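Local coordinates for protein serine protease inhibitor 1 (Coprinopsis cinerea, PDB 3VWC) that probably inhibits serine endopeptidases, as a single-chain beta-trefoil protein of the fungal I66 inhibitor family, at residues A[7-12]-A[139-144]; A[18-23]-A[31-36]. All blocks are in the same frame, centred on the assembly; numbering follows the deposited sequence. Where two conformers were deposited one is given.

Contact 1. Residues A[7-12]-A[139-144]; sequences YEVTSK and ELFTFT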
ATOM      1  N   TYR A   7       6.133   6.030   8.027  1.00 15.82           N
ATOM      2  CA  TYR A   7       6.596   4.646   7.798  1.00 15.13           C
ATOM      3  C   TYR A   7       7.281   4.444   6.454  1.00 15.96           C
ATOM      4  O   TYR A   7       6.780   4.936   5.433  1.00 19.98           O
ATOM      5  CB  TYR A   7       5.386   3.700   7.810  1.00 17.64           C
ATOM      6  CG  TYR A   7       4.768   3.543   9.176  1.00 10.89           C
ATOM      7  CD1 TYR A   7       5.144   2.519  10.035  1.00 12.56           C
ATOM      8  CD2 TYR A   7       3.756   4.419   9.602  1.00 12.98           C
ATOM      9  CE1 TYR A   7       4.579   2.362  11.263  1.00 12.64           C
ATOM     10  CE2 TYR A   7       3.172   4.265  10.857  1.00 15.88           C
ATOM     11  CZ  TYR A   7       3.578   3.234  11.666  1.00 15.21           C
ATOM     12  OH  TYR A   7       3.036   3.040  12.913  1.00 17.04           O
ATOM     13  N   GLU A   8       8.276   3.560   6.429  1.00 15.83           N
ATOM     14  CA  GLU A   8       8.766   2.974   5.176  1.00 15.12           C
ATOM     15  C   GLU A   8       7.967   1.700   4.940  1.00 15.72           C
ATOM     16  O   GLU A   8       7.537   1.056   5.896  1.00 15.57           O
ATOM     17  CB  GLU A   8      10.242   2.600   5.288  1.00 23.71           C
ATOM     18  CG  GLU A   8      11.162   3.811   5.326  1.00 33.69           C
ATOM     19  CD  GLU A   8      12.530   3.518   4.718  1.00 40.98           C
ATOM     20  OE1 GLU A   8      12.930   2.330   4.682  1.00 45.18           O
ATOM     21  OE2 GLU A   8      13.186   4.474   4.245  1.00 47.62           O
ATOM     22  N   VAL A   9       7.562   1.498   3.704  1.00 14.06           N
ATOM     23  CA  VAL A   9       6.694   0.349   3.380  1.00 11.23           C
ATOM     24  C   VAL A   9       7.337  -0.547   2.333  1.00 12.73           C
ATOM     25  O   VAL A   9       7.708  -0.052   1.276  1.00 12.50           O
ATOM     26  CB  VAL A   9       5.315   0.820   2.871  1.00 12.79           C
ATOM     27  CG1 VAL A   9       4.399  -0.360   2.559  1.00 13.90           C
ATOM     28  CG2 VAL A   9       4.685   1.768   3.849  1.00 15.08           C
ATOM     29  N   THR A  10       7.519  -1.836   2.621  1.00 11.56           N
ATOM     30  CA  THR A  10       8.037  -2.781   1.624  1.00 11.37           C
ATOM     31  C   THR A  10       7.056  -3.927   1.415  1.00 13.03           C
ATOM     32  O   THR A  10       6.221  -4.212   2.273  1.00 11.65           O
ATOM     33  CB  THR A  10       9.357  -3.417   2.076  1.00 11.64           C
ATOM     34  OG1 THR A  10       9.189  -3.966   3.405  1.00 13.87           O
ATOM     35  CG2 THR A  10      10.451  -2.343   2.104  1.00 14.76           C
ATOM     36  N   SER A  11       7.116  -4.496   0.228  1.00  9.72           N
ATOM     37  CA  SER A  11       6.360  -5.703  -0.133  1.00  9.75           C
ATOM     38  C   SER A  11       7.029  -6.976   0.349  1.00 10.36           C
ATOM     39  O   SER A  11       8.206  -7.159   0.141  1.00 10.15           O
ATOM     40  CB  SER A  11       6.219  -5.766  -1.643  1.00  9.44           C
ATOM     41  OG  SER A  11       5.719  -7.043  -2.078  1.00  9.55           O
ATOM     42  N   LYS A  12       6.277  -7.887   0.971  1.00  7.55           N
ATOM     43  CA  LYS A  12       6.853  -9.143   1.401  1.00 10.69           C
ATOM     44  C   LYS A  12       7.221 -10.051   0.227  1.00  9.39           C
ATOM     45  O   LYS A  12       7.993 -10.989   0.401  1.00 11.30           O
ATOM     46  CB  LYS A  12       5.876  -9.873   2.338  1.00  7.59           C
ATOM     47  CG  LYS A  12       5.811  -9.268   3.772  1.00 11.96           C
ATOM     48  CD  LYS A  12       6.986  -9.702   4.663  1.00 17.00           C
ATOM     49  CE  LYS A  12       6.716 -11.022   5.310  1.00 19.59           C
ATOM     50  NZ  LYS A  12       7.988 -11.510   5.910  1.00 34.89           N
ATOM     51  N   GLU A 139       0.159 -10.174  -0.573  1.00  6.99           N
ATOM     52  CA  GLU A 139      -0.852  -9.351   0.109  1.00  8.81           C
ATOM     53  C   GLU A 139      -0.334  -8.803   1.426  1.00  7.80           C
ATOM     54  O   GLU A 139      -1.071  -8.151   2.146  1.00  8.81           O
ATOM     55  CB  GLU A 139      -2.118 -10.200   0.382  1.00  7.81           C
ATOM     56  CG  GLU A 139      -2.670 -10.781  -0.937  1.00  9.24           C
ATOM     57  CD  GLU A 139      -3.887 -11.651  -0.734  1.00 10.82           C
ATOM     58  OE1 GLU A 139      -4.021 -12.173   0.416  1.00  8.91           O
ATOM     59  OE2 GLU A 139      -4.609 -11.911  -1.708  1.00 10.32           O
ATOM     60  N   LEU A 140       0.972  -8.990   1.680  1.00  7.63           N
ATOM     61  CA  LEU A 140       1.596  -8.582   2.951  1.00  9.40           C
ATOM     62  C   LEU A 140       2.641  -7.483   2.753  1.00  8.44           C
ATOM     63  O   LEU A 140       3.435  -7.526   1.787  1.00  9.00           O
ATOM     64  CB  LEU A 140       2.239  -9.818   3.612  1.00 10.83           C
ATOM     65  CG  LEU A 140       1.193 -10.916   3.956  1.00  9.02           C
ATOM     66  CD1 LEU A 140       2.031 -12.081   4.457  1.00 10.10           C
ATOM     67  CD2 LEU A 140       0.200 -10.454   5.050  1.00  9.18           C
ATOM     68  N   PHE A 141       2.603  -6.491   3.628  1.00 10.14           N
ATOM     69  CA  PHE A 141       3.511  -5.354   3.576  1.00 10.75           C
ATOM     70  C   PHE A 141       4.139  -5.150   4.944  1.00 12.37           C
ATOM     71  O   PHE A 141       3.452  -5.189   5.941  1.00 10.90           O
ATOM     72  CB  PHE A 141       2.673  -4.140   3.175  1.00 10.41           C
ATOM     73  CG  PHE A 141       2.098  -4.297   1.819  1.00  9.41           C
ATOM     74  CD1 PHE A 141       0.930  -5.039   1.634  1.00  9.80           C
ATOM     75  CD2 PHE A 141       2.834  -3.975   0.687  1.00  8.90           C
ATOM     76  CE1 PHE A 141       0.437  -5.322   0.350  1.00  9.31           C
ATOM     77  CE2 PHE A 141       2.329  -4.220  -0.564  1.00  9.21           C
ATOM     78  CZ  PHE A 141       1.173  -4.940  -0.755  1.00  8.85           C
ATOM     79  N   THR A 142       5.419  -4.788   4.962  1.00  9.99           N
ATOM     80  CA  THR A 142       6.085  -4.403   6.197  1.00  9.08           C
ATOM     81  C   THR A 142       6.087  -2.898   6.366  1.00  9.06           C
ATOM     82  O   THR A 142       6.558  -2.181   5.450  1.00 11.20           O
ATOM     83  CB  THR A 142       7.520  -4.928   6.243  1.00 11.38           C
ATOM     84  OG1 THR A 142       7.515  -6.342   6.054  1.00 12.64           O
ATOM     85  CG2 THR A 142       8.196  -4.660   7.607  1.00 14.49           C
ATOM     86  N   PHE A 143       5.437  -2.397   7.406  1.00 10.78           N
ATOM     87  CA  PHE A 143       5.392  -0.946   7.688  1.00 11.69           C
ATOM     88  C   PHE A 143       6.364  -0.721   8.841  1.00 14.76           C
ATOM     89  O   PHE A 143       6.129  -1.222   9.952  1.00 15.41           O
ATOM     90  CB  PHE A 143       4.008  -0.510   8.158  1.00 12.00           C
ATOM     91  CG  PHE A 143       3.025  -0.254   7.057  1.00  9.25           C
ATOM     92  CD1 PHE A 143       2.549  -1.292   6.237  1.00 12.48           C
ATOM     93  CD2 PHE A 143       2.526   1.023   6.855  1.00 14.32           C
ATOM     94  CE1 PHE A 143       1.571  -1.059   5.250  1.00 12.38           C
ATOM     95  CE2 PHE A 143       1.574   1.273   5.883  1.00 13.51           C
ATOM     96  CZ  PHE A 143       1.104   0.241   5.045  1.00 11.45           C
ATOM     97  N   THR A 144       7.474  -0.035   8.558  1.00 13.96           N
ATOM     98  CA  THR A 144       8.521   0.185   9.561  1.00 16.91           C
ATOM     99  C   THR A 144       8.575   1.669   9.927  1.00 14.29           C
ATOM    100  O   THR A 144       8.811   2.533   9.064  1.00 16.96           O
ATOM    101  CB  THR A 144       9.907  -0.264   9.063  1.00 16.45           C
ATOM    102  OG1 THR A 144       9.858  -1.649   8.675  1.00 19.81           O
ATOM    103  CG2 THR A 144      10.901  -0.152  10.184  1.00 20.70           C
TER
HETATM  104  O   HOH W   1       8.298  -6.650   3.478  1.00 15.33           O
HETATM  105  O   HOH W   2       3.207  -7.554  -1.027  1.00  9.63           O
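Leu140 O accepts a backbone bond from Lys12 N, 3.0 Å long. A water also donates to Leu140 O and links it to Ser11 OG. That hydroxyl is bonded to Val13 N as well. The Lys12 side chain crosses that of Leu140 obliquely, Lys12 CG 3.6 Å from Leu140 CB.

Phe141 comes next, opposite Ser11 in a non-hydrogen-bonded pair. Phe141 CD2 lies 3.7 Å from Thr10 O.

Thr142 pairs with Thr10 through two backbone bonds. Their side chains lie side by side and point the same way. The hydroxyls are too far apart to bond directly. One water joins them, 2.8 Å from Thr10 OG1 and 2.7 Å from Thr142 OG1.

Val9 CG2, anti to its own carbonyl carbon, sits over one face of the Phe143 ring in a CH-pi contact, offset toward the rim. The edge of Phe143 meets the face of Tyr7, planes at 70°.

Thr144 and Glu8 form the next hydrogen-bonded pair, again with two backbone bonds.

The contact pairs the N-terminal and C-terminal strands of the beta-trefoil. Strand 46-51 flanks strand 5-11, and strand 96-101 flanks strand 141-145. Phe143 also packs edge-to-face with Phe97, and Phe141 with Trp108.

Contact 2. Residues A[18-23]-A[31-36]; sequences VGRPLA and KRIRVL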
ATOM      1  N   VAL A  18       7.570   0.172  -1.637  1.00 10.51           N
ATOM      2  CA  VAL A  18       6.388   0.586  -2.369  0.80 10.52           C
ATOM      3  C   VAL A  18       6.239   2.122  -2.319  1.00 11.79           C
ATOM      4  O   VAL A  18       6.454   2.724  -1.259  1.00 11.32           O
ATOM      5  CB  VAL A  18       5.195  -0.099  -1.671  0.80 10.34           C
ATOM      6  CG1 VAL A  18       3.872   0.342  -2.268  0.80 13.27           C
ATOM      7  CG2 VAL A  18       5.382  -1.621  -1.735  0.80 11.70           C
ATOM      8  N   GLY A  19       5.938   2.756  -3.452  1.00 11.09           N
ATOM      9  CA  GLY A  19       5.707   4.199  -3.414  1.00  9.93           C
ATOM     10  C   GLY A  19       5.856   4.780  -4.806  1.00 11.19           C
ATOM     11  O   GLY A  19       5.414   4.170  -5.789  1.00 12.21           O
ATOM     12  N   ARG A  20       6.445   5.978  -4.896  1.00 10.45           N
ATOM     13  CA  ARG A  20       6.486   6.711  -6.142  1.00 12.97           C
ATOM     14  C   ARG A  20       7.929   6.949  -6.518  1.00 12.85           C
ATOM     15  O   ARG A  20       8.761   7.247  -5.660  1.00 16.16           O
ATOM     16  CB  ARG A  20       5.676   8.006  -6.001  1.00 12.40           C
ATOM     17  CG  ARG A  20       4.173   7.795  -5.949  1.00 12.41           C
ATOM     18  CD  ARG A  20       3.400   9.001  -5.386  1.00 14.44           C
ATOM     19  NE  ARG A  20       3.483  10.148  -6.317  1.00 15.32           N
ATOM     20  CZ  ARG A  20       3.012  11.365  -6.044  1.00 16.65           C
ATOM     21  NH1 ARG A  20       2.444  11.642  -4.877  1.00 21.39           N
ATOM     22  NH2 ARG A  20       3.154  12.339  -6.947  1.00 18.43           N
ATOM     23  N   PRO A  21       8.231   6.852  -7.829  1.00 16.36           N
ATOM     24  CA  PRO A  21       9.623   7.001  -8.284  1.00 18.57           C
ATOM     25  C   PRO A  21      10.037   8.474  -8.363  1.00 18.91           C
ATOM     26  O   PRO A  21       9.199   9.350  -8.170  1.00 18.73           O
ATOM     27  CB  PRO A  21       9.569   6.425  -9.706  1.00 17.62           C
ATOM     28  CG  PRO A  21       8.215   6.735 -10.178  1.00 20.87           C
ATOM     29  CD  PRO A  21       7.319   6.519  -8.931  1.00 16.07           C
ATOM     30  N   LEU A  22      11.327   8.720  -8.649  1.00 21.10           N
ATOM     31  CA  LEU A  22      11.870  10.089  -8.693  1.00 25.44           C
ATOM     32  C   LEU A  22      11.284  10.875  -9.874  1.00 23.90           C
ATOM     33  O   LEU A  22      10.938  12.040  -9.721  1.00 28.73           O
ATOM     34  CB  LEU A  22      13.411  10.065  -8.772  1.00 28.95           C
ATOM     35  CG  LEU A  22      14.122  11.410  -8.523  1.00 38.36           C
ATOM     36  CD1 LEU A  22      14.014  11.828  -7.052  1.00 43.26           C
ATOM     37  CD2 LEU A  22      15.591  11.376  -8.980  1.00 40.25           C
ATOM     38  N   ALA A  23      11.074  10.220 -11.011  1.00 24.57           N
ATOM     39  CA  ALA A  23      10.544  10.925 -12.189  1.00 26.89           C
ATOM     40  C   ALA A  23       9.053  10.711 -12.349  1.00 23.76           C
ATOM     41  O   ALA A  23       8.616   9.593 -12.607  1.00 24.70           O
ATOM     42  CB  ALA A  23      11.255  10.483 -13.457  1.00 27.83           C
ATOM     43  N   LYS A  31      -1.284   9.275  -9.861  1.00 12.85           N
ATOM     44  CA  LYS A  31       0.051   8.741 -10.071  1.00 13.28           C
ATOM     45  C   LYS A  31       0.108   7.307  -9.578  1.00 14.55           C
ATOM     46  O   LYS A  31      -0.385   6.998  -8.464  1.00 11.38           O
ATOM     47  CB  LYS A  31       1.098   9.582  -9.357  1.00 13.13           C
ATOM     48  CG  LYS A  31       1.176  11.047  -9.885  1.00 15.22           C
ATOM     49  CD  LYS A  31       1.846  11.059 -11.264  1.00 14.62           C
ATOM     50  CE  LYS A  31       1.795  12.499 -11.842  1.00 20.90           C
ATOM     51  NZ  LYS A  31       0.495  12.795 -12.567  1.00 19.53           N
ATOM     52  N   ARG A  32       0.792   6.434 -10.318  1.00 11.27           N
ATOM     53  CA  ARG A  32       0.841   5.015  -9.920  0.50 10.01           C
ATOM     54  C   ARG A  32       1.675   4.833  -8.671  1.00  8.81           C
ATOM     55  O   ARG A  32       2.789   5.377  -8.542  1.00 11.09           O
ATOM     56  CB  ARG A  32       1.432   4.158 -11.037  0.50  9.47           C
ATOM     57  CG  ARG A  32       0.493   3.905 -12.207  0.50  5.36           C
ATOM     58  CD  ARG A  32       1.242   3.079 -13.297  0.50  6.61           C
ATOM     59  NE  ARG A  32       0.469   3.011 -14.530  0.50  9.34           N
ATOM     60  CZ  ARG A  32       0.622   2.101 -15.503  0.50  9.32           C
ATOM     61  NH1 ARG A  32       1.493   1.069 -15.403  0.50  6.10           N
ATOM     62  NH2 ARG A  32      -0.190   2.172 -16.542  0.50  3.79           N
ATOM     63  N   ILE A  33       1.142   3.991  -7.782  1.00  8.68           N
ATOM     64  CA  ILE A  33       1.945   3.472  -6.696  1.00  8.14           C
ATOM     65  C   ILE A  33       2.589   2.187  -7.146  1.00  9.37           C
ATOM     66  O   ILE A  33       1.939   1.347  -7.727  1.00 10.07           O
ATOM     67  CB  ILE A  33       1.108   3.252  -5.400  1.00  7.09           C
ATOM     68  CG1 ILE A  33       0.498   4.576  -4.876  1.00 10.26           C
ATOM     69  CG2 ILE A  33       1.996   2.593  -4.328  1.00 10.47           C
ATOM     70  CD1 ILE A  33       1.496   5.659  -4.606  1.00 15.25           C
ATOM     71  N   ARG A  34       3.906   2.122  -6.988  1.00 10.81           N
ATOM     72  CA  ARG A  34       4.682   1.044  -7.623  1.00 10.21           C
ATOM     73  C   ARG A  34       5.559   0.276  -6.625  1.00 10.02           C
ATOM     74  O   ARG A  34       5.915   0.780  -5.550  1.00 12.88           O
ATOM     75  CB  ARG A  34       5.558   1.591  -8.749  1.00  9.89           C
ATOM     76  CG  ARG A  34       4.873   2.550  -9.709  1.00 10.84           C
ATOM     77  CD  ARG A  34       5.954   3.237 -10.565  1.00 11.49           C
ATOM     78  NE  ARG A  34       5.376   4.254 -11.434  1.00 12.34           N
ATOM     79  CZ  ARG A  34       5.058   4.044 -12.702  1.00 13.24           C
ATOM     80  NH1 ARG A  34       5.184   2.828 -13.231  1.00 11.92           N
ATOM     81  NH2 ARG A  34       4.609   5.044 -13.457  1.00 14.69           N
ATOM     82  N   VAL A  35       6.027  -0.913  -7.040  1.00 11.39           N
ATOM     83  CA  VAL A  35       7.220  -1.436  -6.397  0.50  9.79           C
ATOM     84  C   VAL A  35       8.458  -0.778  -7.000  1.00 12.77           C
ATOM     85  O   VAL A  35       8.517  -0.568  -8.210  1.00 13.56           O
ATOM     86  CB  VAL A  35       7.325  -2.971  -6.445  0.50 14.01           C
ATOM     87  CG1 VAL A  35       6.409  -3.620  -5.356  0.50 10.52           C
ATOM     88  CG2 VAL A  35       7.048  -3.498  -7.830  0.50 12.01           C
ATOM     89  N   LEU A  36       9.363  -0.336  -6.139  1.00 12.54           N
ATOM     90  CA  LEU A  36      10.463   0.564  -6.571  1.00 13.35           C
ATOM     91  C   LEU A  36      11.795  -0.158  -6.651  1.00 16.87           C
ATOM     92  O   LEU A  36      12.104  -0.945  -5.782  1.00 16.29           O
ATOM     93  CB  LEU A  36      10.572   1.738  -5.583  1.00 15.83           C
ATOM     94  CG  LEU A  36       9.281   2.579  -5.518  1.00 17.13           C
ATOM     95  CD1 LEU A  36       9.334   3.634  -4.418  1.00 13.38           C
ATOM     96  CD2 LEU A  36       8.999   3.280  -6.862  1.00 16.49           C
TER
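Gly19 and Arg34 are joined by two backbone hydrogen bonds. Arg34 N donates to Gly19 O at 2.8 Å, and Gly19 N donates to Arg34 O at 2.9 Å. This is one antiparallel hydrogen-bonded pair, and Val18 with Val35 is the non-hydrogen-bonded pair beside it.

Arg20 leaves the strand but its chain comes back toward Lys31 and Ile33. A bend at chi3 (68°) sets the position of Arg20 NE, which lies 3.9 Å from Lys31 CB. Arg20 NH2 lies 3.8 Å from Lys31 CG, while the ammonium of Lys31 is not in contact with the guanidinium. Arg20 NH2 forms a salt bridge with Glu24, and NH1 bonds to Cys59 O. Lys31 NZ bonds to Leu29 O and Ser27 O.

Ile33 packs with both branches. Ile33 CG2 touches Val18 CG1 at 3.6 Å in one of the two deposited conformers of Val18, the two side chains crossing at about a right angle. Ile33 CD1 touches Arg20 CG at 3.7 Å.

Leu36 covers the glycine backbone. Leu36 CD1 lies against Gly19 N and Gly19 C, 3.6 Å from the nitrogen. Leu36 CD2 reaches Pro21 N.

Arg34 runs extended from CG to NE. Its side chain and that of Pro21 cross at about a right angle, Arg34 NE 3.9 Å from Pro21 CD. Arg34 NH1 bonds to Leu117 O.

Strand 18-19 also bonds through Val18 to Val9 of strand 5-11, and strand 31-35 runs beside strand 70-73. The two segments form a short beta hairpin of the beta-trefoil, with a long connecting loop.

From the N terminus, strand 5-11 enters contact 1 first, and its partner in contact 1 lies near the C terminus. Contact 1 therefore closes a loop of 126 residues and brings the first and last strands together. Contact 2 closes a local loop of seven residues between 18-23 and 31-36. It is nested wholly inside the long loop. The centres of the two contacts are about 14 Å apart, yet they touch. Val9 O and Val18 N are 2.9 Å apart, probably a hydrogen bond. The hairpin is thus joined to the paired terminal strands of the trefoil.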